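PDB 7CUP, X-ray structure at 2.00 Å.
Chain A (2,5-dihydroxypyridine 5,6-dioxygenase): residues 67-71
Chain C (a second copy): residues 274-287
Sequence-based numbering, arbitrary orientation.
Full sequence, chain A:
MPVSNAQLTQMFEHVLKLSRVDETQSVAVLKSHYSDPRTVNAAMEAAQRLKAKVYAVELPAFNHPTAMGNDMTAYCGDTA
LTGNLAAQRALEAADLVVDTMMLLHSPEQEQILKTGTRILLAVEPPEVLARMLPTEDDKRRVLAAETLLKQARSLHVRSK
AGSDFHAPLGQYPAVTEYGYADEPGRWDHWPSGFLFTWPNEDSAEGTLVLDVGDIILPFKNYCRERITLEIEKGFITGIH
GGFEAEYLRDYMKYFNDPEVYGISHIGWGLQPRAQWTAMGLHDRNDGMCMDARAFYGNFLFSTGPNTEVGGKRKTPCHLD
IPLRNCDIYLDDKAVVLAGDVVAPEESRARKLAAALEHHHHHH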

# COMPACT_ATOMS: atom_id res chain seq x y z
N ALA A 67 1.83 5.67 29.59
CA ALA A 67 1.03 6.77 28.99
C ALA A 67 -0.32 6.21 28.55
O ALA A 67 -0.35 5.09 28.04
CB ALA A 67 1.78 7.41 27.83
N MET A 68 -1.38 6.99 28.70
CA MET A 68 -2.72 6.61 28.19
C MET A 68 -3.13 7.53 27.02
O MET A 68 -2.87 8.74 27.10
CB MET A 68 -3.77 6.64 29.31
CG MET A 68 -3.44 5.68 30.45
SD MET A 68 -4.75 5.65 31.69
CE MET A 68 -4.44 7.20 32.52
N GLY A 69 -3.79 6.95 26.01
CA GLY A 69 -4.32 7.64 24.82
C GLY A 69 -3.20 7.91 23.84
O GLY A 69 -2.08 7.62 24.18
N ASN A 70 -3.49 8.52 22.70
CA ASN A 70 -2.55 8.64 21.56
C ASN A 70 -1.96 10.06 21.52
O ASN A 70 -1.12 10.33 20.66
CB ASN A 70 -3.26 8.25 20.26
CG ASN A 70 -3.80 6.85 20.36
OD1 ASN A 70 -5.01 6.61 20.26
ND2 ASN A 70 -2.91 5.91 20.62
N ASP A 71 -2.37 10.94 22.43
CA ASP A 71 -1.95 12.36 22.42
C ASP A 71 -0.54 12.43 23.02
O ASP A 71 -0.36 12.19 24.22
CB ASP A 71 -2.95 13.29 23.11
CG ASP A 71 -2.64 14.76 22.87
OD1 ASP A 71 -1.44 15.13 22.92
OD2 ASP A 71 -3.59 15.52 22.62
N ALA C 274 -4.60 -1.19 34.25
CA ALA C 274 -5.88 -0.72 33.65
C ALA C 274 -6.41 0.44 34.50
O ALA C 274 -6.20 0.45 35.75
CB ALA C 274 -6.89 -1.85 33.52
N GLN C 275 -7.03 1.42 33.85
CA GLN C 275 -7.42 2.69 34.49
C GLN C 275 -8.84 3.06 34.06
O GLN C 275 -9.16 3.08 32.84
CB GLN C 275 -6.43 3.78 34.11
CG GLN C 275 -5.07 3.57 34.74
CD GLN C 275 -5.13 3.67 36.24
OE1 GLN C 275 -5.65 4.64 36.77
NE2 GLN C 275 -4.66 2.62 36.93
N TRP C 276 -9.66 3.37 35.05
CA TRP C 276 -11.03 3.88 34.83
C TRP C 276 -10.99 5.12 33.92
O TRP C 276 -11.89 5.28 33.14
CB TRP C 276 -11.68 4.14 36.19
CG TRP C 276 -12.96 4.88 36.09
CD1 TRP C 276 -14.14 4.45 35.56
CD2 TRP C 276 -13.17 6.23 36.51
NE1 TRP C 276 -15.09 5.42 35.68
CE2 TRP C 276 -14.53 6.53 36.25
CE3 TRP C 276 -12.37 7.18 37.13
CZ2 TRP C 276 -15.08 7.77 36.56
CZ3 TRP C 276 -12.91 8.41 37.43
CH2 TRP C 276 -14.26 8.69 37.18
N THR C 277 -9.97 5.95 33.98
CA THR C 277 -9.89 7.23 33.20
C THR C 277 -9.54 6.97 31.72
O THR C 277 -9.72 7.86 30.91
CB THR C 277 -8.89 8.19 33.85
OG1 THR C 277 -7.65 7.48 33.97
CG2 THR C 277 -9.34 8.65 35.21
N ALA C 278 -9.01 5.80 31.39
CA ALA C 278 -8.36 5.52 30.10
C ALA C 278 -9.34 5.74 28.95
O ALA C 278 -8.93 6.39 27.98
CB ALA C 278 -7.79 4.14 30.07
N MET C 279 -10.56 5.21 29.04
CA MET C 279 -11.60 5.34 27.99
C MET C 279 -11.72 6.79 27.50
O MET C 279 -11.87 7.00 26.27
CB MET C 279 -12.96 4.89 28.50
CG MET C 279 -13.94 4.65 27.40
SD MET C 279 -15.42 3.97 28.12
CE MET C 279 -16.05 5.38 29.00
N GLY C 280 -11.72 7.76 28.40
CA GLY C 280 -11.95 9.17 28.01
C GLY C 280 -10.75 9.80 27.31
O GLY C 280 -10.83 10.96 26.98
N LEU C 281 -9.66 9.07 27.08
CA LEU C 281 -8.49 9.61 26.35
C LEU C 281 -8.46 9.00 24.94
O LEU C 281 -7.52 9.31 24.20
CB LEU C 281 -7.22 9.29 27.15
CG LEU C 281 -7.19 9.96 28.53
CD1 LEU C 281 -6.18 9.32 29.47
CD2 LEU C 281 -6.88 11.44 28.42
N HIS C 282 -9.46 8.17 24.63
CA HIS C 282 -9.58 7.39 23.36
C HIS C 282 -10.80 7.81 22.53
O HIS C 282 -11.74 8.39 23.07
CB HIS C 282 -9.60 5.88 23.66
CG HIS C 282 -8.23 5.35 23.94
ND1 HIS C 282 -7.37 4.96 22.93
CD2 HIS C 282 -7.53 5.26 25.10
CE1 HIS C 282 -6.23 4.56 23.45
NE2 HIS C 282 -6.30 4.76 24.78
N ASP C 283 -10.81 7.44 21.25
CA ASP C 283 -12.03 7.43 20.42
C ASP C 283 -12.66 6.04 20.52
O ASP C 283 -11.95 5.07 20.86
CB ASP C 283 -11.70 7.84 18.98
CG ASP C 283 -11.29 9.30 18.88
OD1 ASP C 283 -11.92 10.11 19.57
OD2 ASP C 283 -10.29 9.60 18.16
N ARG C 284 -13.95 5.93 20.20
CA ARG C 284 -14.68 4.65 20.30
C ARG C 284 -14.01 3.54 19.49
O ARG C 284 -13.98 2.41 19.98
CB ARG C 284 -16.10 4.83 19.79
CG ARG C 284 -16.93 5.76 20.65
CD ARG C 284 -18.39 5.52 20.32
NE ARG C 284 -19.07 5.98 21.49
CZ ARG C 284 -19.31 7.25 21.74
NH1 ARG C 284 -18.99 8.16 20.84
NH2 ARG C 284 -19.91 7.58 22.88
N ASN C 285 -13.56 3.84 18.28
CA ASN C 285 -13.08 2.81 17.34
C ASN C 285 -11.63 2.43 17.67
O ASN C 285 -11.11 1.56 16.97
CB ASN C 285 -13.29 3.27 15.89
CG ASN C 285 -14.76 3.48 15.59
OD1 ASN C 285 -15.62 2.78 16.13
ND2 ASN C 285 -15.07 4.47 14.77
N ASP C 286 -11.00 3.02 18.68
CA ASP C 286 -9.60 2.66 19.06
C ASP C 286 -9.54 1.18 19.50
O ASP C 286 -8.53 0.51 19.22
CB ASP C 286 -9.03 3.59 20.13
CG ASP C 286 -8.83 5.02 19.64
OD1 ASP C 286 -9.11 5.26 18.47
OD2 ASP C 286 -8.45 5.88 20.44
N GLY C 287 -10.58 0.65 20.14
CA GLY C 287 -10.61 -0.75 20.62
C GLY C 287 -11.86 -1.02 21.44
O GLY C 287 -12.77 -0.18 21.41
O HOH W 1 -4.07 4.07 26.40
O HOH W 2 -6.21 8.79 22.01

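Protein interfaces need not rely on direct hydrogen bonds, and the contact between residues 67-71 of chain A and 274-287 of chain C of this dioxygenase illustrates the alternative: one apolar side chain is packed into a shaped pocket, and backbone and imidazole polar groups are linked through water. No direct hydrogen bond crosses between the two stretches, which together bury 332 Å².

Along chain C, the pocket begins at C:Gln275. Its CA-to-CB bond points toward chain A but the end of the side chain leads away, with chi1 and chi2 both m, so it is the aliphatic base of the residue that meets the partner: C:Gln275 CB lies 3.5 Å from A:Met68 SD. A type I turn from C:Gln275 to C:Ala278 follows, closed by a hydrogen bond from C:Ala278 N to C:Gln275 O of 3.1 Å. The turn places C:Gln275, C:Thr277 and C:Ala278 around one thioether. C:Trp276 points away and takes no part, whereas C:Thr277 OG1 approaches A:Met68 CE at 3.5 Å, and C:Ala278 CB packs against A:Met68 SD at 3.8 Å. The short side chain of C:Ala278 adds an apolar surface while taking up little room.

A:Met68 is well suited to such a site. Unbranched and flexible, it adopts an m, t, m conformation that carries its sulfur and terminal methyl along the turn, and it contributes 102 Å², the largest share of any residue here.

The 3-10 segment 279-281 then carries the chain past C:Met279 and C:Gly280, neither of which touches chain A, to C:Leu281. A hydrogen bond from C:Leu281 N to C:Ala278 O, 2.9 Å long, helps fix this segment. C:Leu281 points toward chain A, and its CD1 rests 3.6 Å from A:Met68 CB, so the methionine is gripped near its root as well as at its tip. The backbone of C:Leu281 also takes part: its O lies 3.7 Å from A:Gly69 CA. Glycine fits doubly here: its positive phi of 78° favours a residue without a side chain, and an ideally placed CB would clash with C:Leu281 O at 2.7 Å.

Two waters serve the polar groups. One donates to C:Leu281 O at 2.6 Å and accepts from A:Asn70 N at 2.8 Å, spanning a gap of 4.4 Å between A:Asn70 N and C:Leu281 O that is too wide for direct bonding. The other accepts from A:Gly69 N at 2.9 Å and is hydrogen-bonded to C:His282 NE2 at 2.8 Å.

The C:His282 ring thus works on two fronts. Its NE2 also sits 3.5 Å from A:Gly69 CA, while its ND1 donates to C:Asp286 OD2 at 2.9 Å, with an angle of 149°. C:Asp286 OD2 also accepts from C:Asp283 N at 2.9 Å, so C:Asp286 ties the loop together and braces the imidazole beside chain A. Apolar packing and water bridges thereby share the contact.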